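Local coordinates for protein tryptophane-5-halogenase (Microbispora sp. ATCC PTA-5024, PDB 5UAO) that probably catalyses the flavin-dependent, post-translational chlorination of tryptophan to 5-chlorotryptophan during biosynthesis of the lanthipeptide NAI-107, at residues A142-Q145 with A146-T150; R332-E335 with A336-N340; A302-P306 with D307-A311. One frame throughout, in Å; residues are numbered along the deposited sequence.

Interaction 1 of 3, residues A142-Q145 with A146-T150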
ATOM      1  N   ALA A 142      -5.196   9.132 -25.241  1.00 27.12           N
ATOM      2  CA  ALA A 142      -4.747   8.079 -24.405  1.00 30.75           C
ATOM      3  C   ALA A 142      -5.855   7.129 -23.970  1.00 28.39           C
ATOM      4  O   ALA A 142      -5.557   5.983 -23.614  1.00 30.57           O
ATOM      5  CB  ALA A 142      -4.048   8.596 -23.182  1.00 33.97           C
ATOM      6  N   THR A 143      -7.090   7.585 -23.990  1.00 26.92           N
ATOM      7  CA  THR A 143      -8.224   6.769 -23.601  1.00 29.75           C
ATOM      8  C   THR A 143      -9.462   7.223 -24.395  1.00 30.74           C
ATOM      9  O   THR A 143      -9.463   8.274 -25.036  1.00 28.59           O
ATOM     10  CB  THR A 143      -8.539   6.861 -22.068  1.00 32.49           C
ATOM     11  OG1 THR A 143      -9.241   8.068 -21.767  1.00 31.03           O
ATOM     12  CG2 THR A 143      -7.291   6.751 -21.146  1.00 33.55           C
ATOM     13  N   LEU A 144     -10.529   6.420 -24.317  1.00 32.14           N
ATOM     14  CA  LEU A 144     -11.815   6.753 -24.930  1.00 28.54           C
ATOM     15  C   LEU A 144     -12.423   7.998 -24.281  1.00 29.37           C
ATOM     16  O   LEU A 144     -12.892   8.837 -24.991  1.00 25.62           O
ATOM     17  CB  LEU A 144     -12.782   5.554 -24.812  1.00 32.68           C
ATOM     18  CG  LEU A 144     -14.230   5.646 -25.378  1.00 37.07           C
ATOM     19  CD1 LEU A 144     -14.238   6.028 -26.834  1.00 37.28           C
ATOM     20  CD2 LEU A 144     -15.044   4.356 -25.188  1.00 40.19           C
ATOM     21  N   GLN A 145     -12.385   8.122 -22.935  1.00 26.43           N
ATOM     22  CA  GLN A 145     -12.955   9.283 -22.303  1.00 27.65           C
ATOM     23  C   GLN A 145     -12.190  10.534 -22.684  1.00 26.74           C
ATOM     24  O   GLN A 145     -12.764  11.640 -22.779  1.00 25.52           O
ATOM     25  CB  GLN A 145     -12.989   9.147 -20.788  1.00 31.11           C
ATOM     26  CG  GLN A 145     -14.216   8.510 -20.216  1.00 32.49           C
ATOM     27  CD  GLN A 145     -14.211   8.532 -18.688  1.00 31.62           C
ATOM     28  OE1 GLN A 145     -13.152   8.677 -18.040  1.00 31.74           O
ATOM     29  NE2 GLN A 145     -15.392   8.329 -18.106  1.00 33.35           N
ATOM     30  N   ALA A 146     -10.890  10.386 -22.927  1.00 26.66           N
ATOM     31  CA  ALA A 146     -10.114  11.561 -23.383  1.00 26.56           C
ATOM     32  C   ALA A 146     -10.638  12.044 -24.701  1.00 29.07           C
ATOM     33  O   ALA A 146     -10.726  13.258 -24.911  1.00 26.80           O
ATOM     34  CB  ALA A 146      -8.636  11.281 -23.475  1.00 26.22           C
ATOM     35  N   MET A 147     -10.986  11.110 -25.593  1.00 28.18           N
ATOM     36  CA  MET A 147     -11.622  11.474 -26.900  1.00 29.88           C
ATOM     37  C   MET A 147     -13.077  11.997 -26.755  1.00 29.20           C
ATOM     38  O   MET A 147     -13.487  12.925 -27.421  1.00 32.26           O
ATOM     39  CB  MET A 147     -11.577  10.304 -27.874  1.00 30.41           C
ATOM     40  CG  MET A 147     -10.184   9.860 -28.276  1.00 35.99           C
ATOM     41  SD  MET A 147     -10.228   8.311 -29.188  1.00 33.00           S
ATOM     42  CE  MET A 147      -8.495   8.042 -29.492  1.00 33.16           C
ATOM     43  N   LEU A 148     -13.858  11.422 -25.856  1.00 27.94           N
ATOM     44  CA  LEU A 148     -15.183  11.991 -25.568  1.00 28.98           C
ATOM     45  C   LEU A 148     -15.086  13.436 -25.070  1.00 27.98           C
ATOM     46  O   LEU A 148     -15.758  14.360 -25.572  1.00 25.28           O
ATOM     47  CB  LEU A 148     -15.906  11.076 -24.587  1.00 30.80           C
ATOM     48  CG  LEU A 148     -16.374   9.747 -25.210  1.00 32.67           C
ATOM     49  CD1 LEU A 148     -16.457   8.645 -24.174  1.00 31.99           C
ATOM     50  CD2 LEU A 148     -17.768  10.015 -25.801  1.00 33.85           C
ATOM     51  N   MET A 149     -14.121  13.679 -24.184  1.00 25.93           N
ATOM     52  CA  MET A 149     -13.924  15.061 -23.716  1.00 28.32           C
ATOM     53  C   MET A 149     -13.559  16.072 -24.821  1.00 27.86           C
ATOM     54  O   MET A 149     -14.137  17.171 -24.883  1.00 27.13           O
ATOM     55  CB  MET A 149     -12.924  15.092 -22.571  1.00 26.49           C
ATOM     56  CG  MET A 149     -13.395  14.412 -21.291  1.00 28.69           C
ATOM     57  SD  MET A 149     -12.175  14.708 -19.937  1.00 34.98           S
ATOM     58  CE  MET A 149     -11.221  13.427 -20.222  1.00 24.59           C
ATOM     59  N   THR A 150     -12.601  15.728 -25.662  1.00 27.97           N
ATOM     60  CA  THR A 150     -12.277  16.627 -26.784  1.00 30.66           C
ATOM     61  C   THR A 150     -13.409  16.767 -27.837  1.00 28.55           C
ATOM     62  O   THR A 150     -13.490  17.776 -28.523  1.00 26.58           O
ATOM     63  CB  THR A 150     -10.941  16.310 -27.482  1.00 31.15           C
ATOM     64  OG1 THR A 150     -10.955  14.968 -27.990  1.00 30.26           O
ATOM     65  CG2 THR A 150      -9.782  16.478 -26.486  1.00 34.52           C
TER
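Thr143 caps the start of helix 144-151: its OG1 accepts the N-H of Ala146 at 3.1 Å, in a moderately bent bond. The first torsion, chi1 79°, sets OG1 between the backbone N and the carbonyl carbon, where it can meet that N-H in the first turn; the methyl of Ala146 comes close to the same oxygen, CB to OG1 3.7 Å. OG1 is gripped a second time from outside, by Asp121 OD1. The other oxygen of that carboxylate, OD2, takes the N-H of Gln145, so Asp121 pairs with both the cap and the first turn, and its negative charge at the amino end of a helix is probably welcome. Behind the cap the main chain settles into helical bonding: Leu148 N to Leu144 O is 2.9 Å and fairly straight at 163°, and Met149 N reaches Gln145 O at 2.8 Å.

The tight part is where Leu148 and Met149 lie against the carbonyls of Leu144 and Gln145. CG of Leu148 rests 3.6 Å from Leu144 O, while its CD1 touches CG of Leu144 at 3.9 Å, the two side chains meeting at a slant. Met149 is bent at chi3, -89°, which curls CE back to 3.5 Å from Gln145 O. Gln145 itself sends its amide elsewhere, NE2 to Pro171 O. At the far end the contact gives way to the solvent side: Thr150 is exposed, and its side chain touches nothing of 142-145.

Two neighbouring elements cover much of the rest. Strand 116-119 lies along one flank, with Pro119 against Thr143, Gln145 and Met149 and Val117 against Ala146; helix 485-501 receives Leu144 through Leu498, and Met147 through Ala495, Arg496 and Ala499.

Interaction 2 of 3, residues R332-E335 with A336-N340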
ATOM      1  N   ARG A 332      -3.422  20.125   6.939  1.00 26.16           N
ATOM      2  CA  ARG A 332      -4.190  19.184   7.716  1.00 26.06           C
ATOM      3  C   ARG A 332      -3.799  19.349   9.179  1.00 25.77           C
ATOM      4  O   ARG A 332      -2.746  19.858   9.473  1.00 29.27           O
ATOM      5  CB  ARG A 332      -3.966  17.756   7.272  1.00 25.77           C
ATOM      6  CG  ARG A 332      -2.554  17.233   7.449  1.00 27.28           C
ATOM      7  CD  ARG A 332      -2.543  15.709   7.338  1.00 27.18           C
ATOM      8  NE  ARG A 332      -1.165  15.200   7.363  1.00 27.19           N
ATOM      9  CZ  ARG A 332      -0.503  14.934   8.484  1.00 29.31           C
ATOM     10  NH1 ARG A 332      -1.092  15.005   9.683  1.00 29.41           N
ATOM     11  NH2 ARG A 332       0.721  14.502   8.413  1.00 29.41           N
ATOM     12  N   HIS A 333      -4.655  18.896  10.089  1.00 26.70           N
ATOM     13  CA  HIS A 333      -4.296  18.745  11.480  1.00 24.49           C
ATOM     14  C   HIS A 333      -3.501  17.465  11.705  1.00 28.66           C
ATOM     15  O   HIS A 333      -3.472  16.581  10.853  1.00 27.06           O
ATOM     16  CB  HIS A 333      -5.507  18.805  12.335  1.00 24.73           C
ATOM     17  CG  HIS A 333      -6.133  20.157  12.348  1.00 26.21           C
ATOM     18  ND1 HIS A 333      -6.955  20.608  11.339  1.00 26.04           N
ATOM     19  CD2 HIS A 333      -6.013  21.169  13.222  1.00 25.28           C
ATOM     20  CE1 HIS A 333      -7.348  21.836  11.613  1.00 26.17           C
ATOM     21  NE2 HIS A 333      -6.778  22.202  12.749  1.00 25.99           N
ATOM     22  N   ARG A 334      -2.782  17.423  12.827  1.00 26.07           N
ATOM     23  CA  ARG A 334      -1.908  16.304  13.149  1.00 28.82           C
ATOM     24  C   ARG A 334      -2.728  15.057  13.255  1.00 28.62           C
ATOM     25  O   ARG A 334      -2.309  14.006  12.801  1.00 27.40           O
ATOM     26  CB  ARG A 334      -1.157  16.570  14.461  1.00 32.21           C
ATOM     27  CG  ARG A 334       0.108  15.757  14.719  1.00 38.65           C
ATOM     28  CD  ARG A 334       0.751  16.194  16.027  1.00 43.07           C
ATOM     29  NE  ARG A 334      -0.245  16.249  17.145  1.00 53.23           N
ATOM     30  CZ  ARG A 334      -0.054  16.890  18.325  1.00 55.18           C
ATOM     31  NH1 ARG A 334       1.097  17.517  18.590  1.00 54.00           N
ATOM     32  NH2 ARG A 334      -0.997  16.877  19.271  1.00 51.74           N
ATOM     33  N   GLU A 335      -3.933  15.182  13.812  1.00 23.86           N
ATOM     34  CA  GLU A 335      -4.773  14.032  14.025  1.00 24.66           C
ATOM     35  C   GLU A 335      -6.188  14.417  13.667  1.00 22.16           C
ATOM     36  O   GLU A 335      -6.578  15.595  13.803  1.00 22.12           O
ATOM     37  CB  GLU A 335      -4.723  13.647  15.520  1.00 32.43           C
ATOM     38  CG  GLU A 335      -3.320  13.543  16.141  1.00 33.11           C
ATOM     39  CD  GLU A 335      -3.373  12.996  17.557  1.00 43.65           C
ATOM     40  OE1 GLU A 335      -3.747  13.771  18.442  1.00 46.32           O
ATOM     41  OE2 GLU A 335      -3.116  11.769  17.753  1.00 46.87           O
ATOM     42  N   ALA A 336      -6.962  13.438  13.252  1.00 24.50           N
ATOM     43  CA  ALA A 336      -8.382  13.616  13.019  1.00 24.12           C
ATOM     44  C   ALA A 336      -9.277  13.139  14.152  1.00 27.59           C
ATOM     45  O   ALA A 336     -10.443  13.585  14.282  1.00 24.39           O
ATOM     46  CB  ALA A 336      -8.785  12.897  11.723  1.00 27.86           C
ATOM     47  N   TRP A 337      -8.788  12.149  14.910  1.00 26.06           N
ATOM     48  CA  TRP A 337      -9.572  11.515  15.941  1.00 27.74           C
ATOM     49  C   TRP A 337      -8.777  11.563  17.231  1.00 29.94           C
ATOM     50  O   TRP A 337      -7.623  11.091  17.293  1.00 27.49           O
ATOM     51  CB  TRP A 337      -9.848  10.085  15.571  1.00 27.43           C
ATOM     52  CG  TRP A 337     -10.770   9.295  16.421  1.00 27.17           C
ATOM     53  CD1 TRP A 337     -11.115   9.510  17.747  1.00 29.00           C
ATOM     54  CD2 TRP A 337     -11.435   8.099  16.032  1.00 28.84           C
ATOM     55  NE1 TRP A 337     -11.990   8.590  18.152  1.00 27.80           N
ATOM     56  CE2 TRP A 337     -12.203   7.678  17.150  1.00 30.33           C
ATOM     57  CE3 TRP A 337     -11.497   7.354  14.828  1.00 31.90           C
ATOM     58  CZ2 TRP A 337     -13.022   6.544  17.120  1.00 31.78           C
ATOM     59  CZ3 TRP A 337     -12.325   6.187  14.764  1.00 31.95           C
ATOM     60  CH2 TRP A 337     -13.092   5.804  15.924  1.00 36.21           C
ATOM     61  N   ARG A 338      -9.423  12.079  18.263  1.00 26.94           N
ATOM     62  CA  ARG A 338      -8.885  12.019  19.594  1.00 31.69           C
ATOM     63  C   ARG A 338      -9.993  11.833  20.639  1.00 28.56           C
ATOM     64  O   ARG A 338     -10.931  12.629  20.754  1.00 26.85           O
ATOM     65  CB  ARG A 338      -8.109  13.266  19.888  1.00 37.60           C
ATOM     66  CG  ARG A 338      -7.306  13.139  21.172  1.00 49.03           C
ATOM     67  CD  ARG A 338      -6.235  14.184  21.171  1.00 57.65           C
ATOM     68  NE  ARG A 338      -5.320  13.998  22.275  1.00 62.87           N
ATOM     69  CZ  ARG A 338      -4.027  13.790  22.138  1.00 63.37           C
ATOM     70  NH1 ARG A 338      -3.457  13.774  20.939  1.00 48.85           N
ATOM     71  NH2 ARG A 338      -3.290  13.619  23.225  1.00 73.94           N
ATOM     72  N   GLY A 339      -9.866  10.781  21.421  1.00 31.63           N
ATOM     73  CA  GLY A 339     -10.877  10.415  22.429  1.00 30.64           C
ATOM     74  C   GLY A 339     -12.232  10.257  21.772  1.00 31.83           C
ATOM     75  O   GLY A 339     -12.414   9.449  20.889  1.00 30.09           O
ATOM     76  N   ASN A 340     -13.200  11.064  22.211  1.00 28.55           N
ATOM     77  CA  ASN A 340     -14.560  10.948  21.738  1.00 28.75           C
ATOM     78  C   ASN A 340     -14.909  12.010  20.709  1.00 29.00           C
ATOM     79  O   ASN A 340     -16.081  12.360  20.552  1.00 25.54           O
ATOM     80  CB  ASN A 340     -15.543  10.971  22.950  1.00 28.45           C
ATOM     81  CG  ASN A 340     -15.584  12.289  23.703  1.00 29.77           C
ATOM     82  OD1 ASN A 340     -14.708  13.121  23.641  1.00 28.21           O
ATOM     83  ND2 ASN A 340     -16.654  12.476  24.451  1.00 30.81           N
TER
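Glu335 puts carboxylate oxygen OE1 at the edge of the Arg338 guanidinium, 2.5 Å from NH1, in a short salt bridge across a three-residue step. NH1 comes in on the syn side of OE1, and OE1 lies close to the guanidinium plane, yet the bond is bent, 135° at the hydrogen, and the two flat groups are turned 66° against each other. An extended chain with CG opposite the backbone N, chi1 -169°, carries the arginine head out to this meeting. Arg334 swings its NH2 to 4.3 Å from Arg338 NH1, obliquely, bringing a second positive group near the pair. The segment links two sheets: strand 331-333 is the middle of a three-stranded antiparallel sheet, and 337-338 is the edge strand of the eight-stranded mixed sheet, antiparallel to 341-343, with Gly339 and Asn340 at the bend in backbone angles close to those of a type II' turn. Trp337 NE1 ties into that bend, 2.9 Å from Gly339 O, which lies in the plane of the indole. NE of Arg338 bridges to Asp210, and an alanine here would probably leave both Glu335 and Asp210 without their positive mate.

Interaction 3 of 3, residues A302-P306 with D307-A311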
ATOM      1  N   ALA A 302      -1.598  37.126  -1.761  1.00 29.38           N
ATOM      2  CA  ALA A 302      -0.318  37.832  -1.704  1.00 33.17           C
ATOM      3  C   ALA A 302       0.048  38.389  -3.075  1.00 36.51           C
ATOM      4  O   ALA A 302       0.815  39.365  -3.179  1.00 37.12           O
ATOM      5  CB  ALA A 302       0.754  36.889  -1.185  1.00 34.58           C
ATOM      6  N   ALA A 303      -0.526  37.796  -4.128  1.00 32.01           N
ATOM      7  CA  ALA A 303      -0.121  38.126  -5.514  1.00 33.71           C
ATOM      8  C   ALA A 303      -1.085  39.066  -6.198  1.00 36.82           C
ATOM      9  O   ALA A 303      -0.681  39.731  -7.106  1.00 36.56           O
ATOM     10  CB  ALA A 303       0.053  36.864  -6.360  1.00 36.14           C
ATOM     11  N   ILE A 304      -2.339  39.147  -5.752  1.00 32.84           N
ATOM     12  CA  ILE A 304      -3.343  39.941  -6.420  1.00 32.69           C
ATOM     13  C   ILE A 304      -4.433  40.298  -5.416  1.00 31.62           C
ATOM     14  O   ILE A 304      -4.816  39.483  -4.612  1.00 31.79           O
ATOM     15  CB  ILE A 304      -3.955  39.166  -7.657  1.00 32.92           C
ATOM     16  CG1 ILE A 304      -4.925  40.039  -8.463  1.00 35.70           C
ATOM     17  CG2 ILE A 304      -4.703  37.913  -7.247  1.00 30.30           C
ATOM     18  CD1 ILE A 304      -5.179  39.538  -9.893  1.00 36.71           C
ATOM     19  N   ASP A 305      -4.926  41.528  -5.461  1.00 29.53           N
ATOM     20  CA  ASP A 305      -6.040  41.948  -4.613  1.00 34.96           C
ATOM     21  C   ASP A 305      -7.334  41.262  -5.130  1.00 34.70           C
ATOM     22  O   ASP A 305      -7.479  41.087  -6.351  1.00 33.71           O
ATOM     23  CB  ASP A 305      -6.141  43.498  -4.695  1.00 39.88           C
ATOM     24  CG  ASP A 305      -7.390  44.070  -3.981  1.00 51.61           C
ATOM     25  OD1 ASP A 305      -8.495  44.192  -4.614  1.00 55.48           O
ATOM     26  OD2 ASP A 305      -7.262  44.412  -2.787  1.00 59.15           O
ATOM     27  N   PRO A 306      -8.294  40.938  -4.237  1.00 32.72           N
ATOM     28  CA  PRO A 306      -9.508  40.287  -4.674  1.00 32.37           C
ATOM     29  C   PRO A 306     -10.319  40.999  -5.767  1.00 34.64           C
ATOM     30  O   PRO A 306     -10.881  40.324  -6.638  1.00 33.82           O
ATOM     31  CB  PRO A 306     -10.340  40.177  -3.383  1.00 30.08           C
ATOM     32  CG  PRO A 306      -9.370  40.142  -2.311  1.00 32.06           C
ATOM     33  CD  PRO A 306      -8.238  40.999  -2.764  1.00 32.84           C
ATOM     34  N   ASP A 307     -10.443  42.320  -5.688  1.00 33.08           N
ATOM     35  CA  ASP A 307     -11.101  43.091  -6.754  1.00 36.11           C
ATOM     36  C   ASP A 307     -10.363  42.997  -8.097  1.00 29.13           C
ATOM     37  O   ASP A 307     -11.023  42.929  -9.155  1.00 31.85           O
ATOM     38  CB  ASP A 307     -11.281  44.580  -6.394  1.00 38.40           C
ATOM     39  CG  ASP A 307     -12.130  44.789  -5.172  1.00 44.81           C
ATOM     40  OD1 ASP A 307     -13.213  44.185  -5.095  1.00 48.55           O
ATOM     41  OD2 ASP A 307     -11.731  45.592  -4.291  1.00 57.91           O
ATOM     42  N   ASP A 308      -9.042  43.007  -8.078  1.00 29.71           N
ATOM     43  CA  ASP A 308      -8.278  42.796  -9.304  1.00 31.69           C
ATOM     44  C   ASP A 308      -8.465  41.359  -9.812  1.00 30.05           C
ATOM     45  O   ASP A 308      -8.549  41.143 -11.010  1.00 28.60           O
ATOM     46  CB  ASP A 308      -6.827  43.127  -9.101  1.00 36.11           C
ATOM     47  CG  ASP A 308      -6.586  44.648  -8.868  1.00 41.48           C
ATOM     48  OD1 ASP A 308      -7.495  45.474  -9.172  1.00 46.49           O
ATOM     49  OD2 ASP A 308      -5.465  45.006  -8.439  1.00 44.82           O
ATOM     50  N   ALA A 309      -8.613  40.395  -8.916  1.00 29.02           N
ATOM     51  CA  ALA A 309      -8.905  39.000  -9.344  1.00 28.84           C
ATOM     52  C   ALA A 309     -10.250  38.886 -10.002  1.00 26.34           C
ATOM     53  O   ALA A 309     -10.366  38.300 -11.070  1.00 26.54           O
ATOM     54  CB  ALA A 309      -8.884  38.056  -8.157  1.00 30.21           C
ATOM     55  N   ALA A 310     -11.260  39.489  -9.389  1.00 28.25           N
ATOM     56  CA  ALA A 310     -12.571  39.562 -10.002  1.00 31.02           C
ATOM     57  C   ALA A 310     -12.541  40.271 -11.360  1.00 28.15           C
ATOM     58  O   ALA A 310     -13.164  39.774 -12.314  1.00 29.40           O
ATOM     59  CB  ALA A 310     -13.580  40.169  -9.061  1.00 34.02           C
ATOM     60  N   ALA A 311     -11.694  41.297 -11.521  1.00 28.85           N
ATOM     61  CA  ALA A 311     -11.569  41.999 -12.803  1.00 32.76           C
ATOM     62  C   ALA A 311     -10.920  41.137 -13.890  1.00 32.70           C
ATOM     63  O   ALA A 311     -11.327  41.186 -15.063  1.00 28.63           O
ATOM     64  CB  ALA A 311     -10.790  43.330 -12.666  1.00 35.69           C
TER
HETATM   65  O   HOH W   1      -3.824  43.345  -7.304  1.00 41.02           O
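Asp305 turns CG opposite its backbone N, chi1 173°, which brings OD1 to 2.9 Å from Asp307 N, whose N-H it accepts; Ile304, with CG1 likewise opposite its N at chi1 -174°, brings CG1 to 3.7 Å from CB of Asp308, the side chains crossing at an angle. The Asp305 bond is bent, and the N-H meets OD1 from above the carboxylate plane, 42° out of it. This is an N-cap in Asx-turn form at the head of helix 306-316, with Pro306, which has no N-H to offer, as first helical residue. A water, water 1, adds a second link: it accepts from Asp305 N at 2.8 Å and donates to Asp308 OD2 at 2.6 Å, doing through water what a capping box does directly. Outside the cap, Ile304 CG2 approaches Ala309 CB at 4.3 Å, the pairing of a hydrophobic staple, and both side chains pack on Phe299 of strand 293-299. Three acids crowd this end. Asp305 OD1 and Asp307 OD2 lie 3.5 Å apart, a like-charge approach that the helix amino end probably helps to offset; Arg322 adds a long, weak ion pair to Asp307. Pro306 leans on Leu325 and Arg327 of strand 324-327.

Overall arrangement
Interactions 1 and 3 share a theme, the capped start of a helix, in different surroundings. Interaction 1 is buried, its cap held by a hydroxyl with a carboxylate behind it; interaction 3 lies at the surface, where acids and a water do the work and one apolar pair faces the protein. Interaction 2, partly buried, involves no helix start: a charged pair spans the passage between two sheets. The three hold different elements and nowhere touch. Interactions 1 and 2 lie on opposite sides of the chain's centre, their centres about 40 Å apart, whereas 302-311 and 332-340 come within about 19 Å at their nearest atoms.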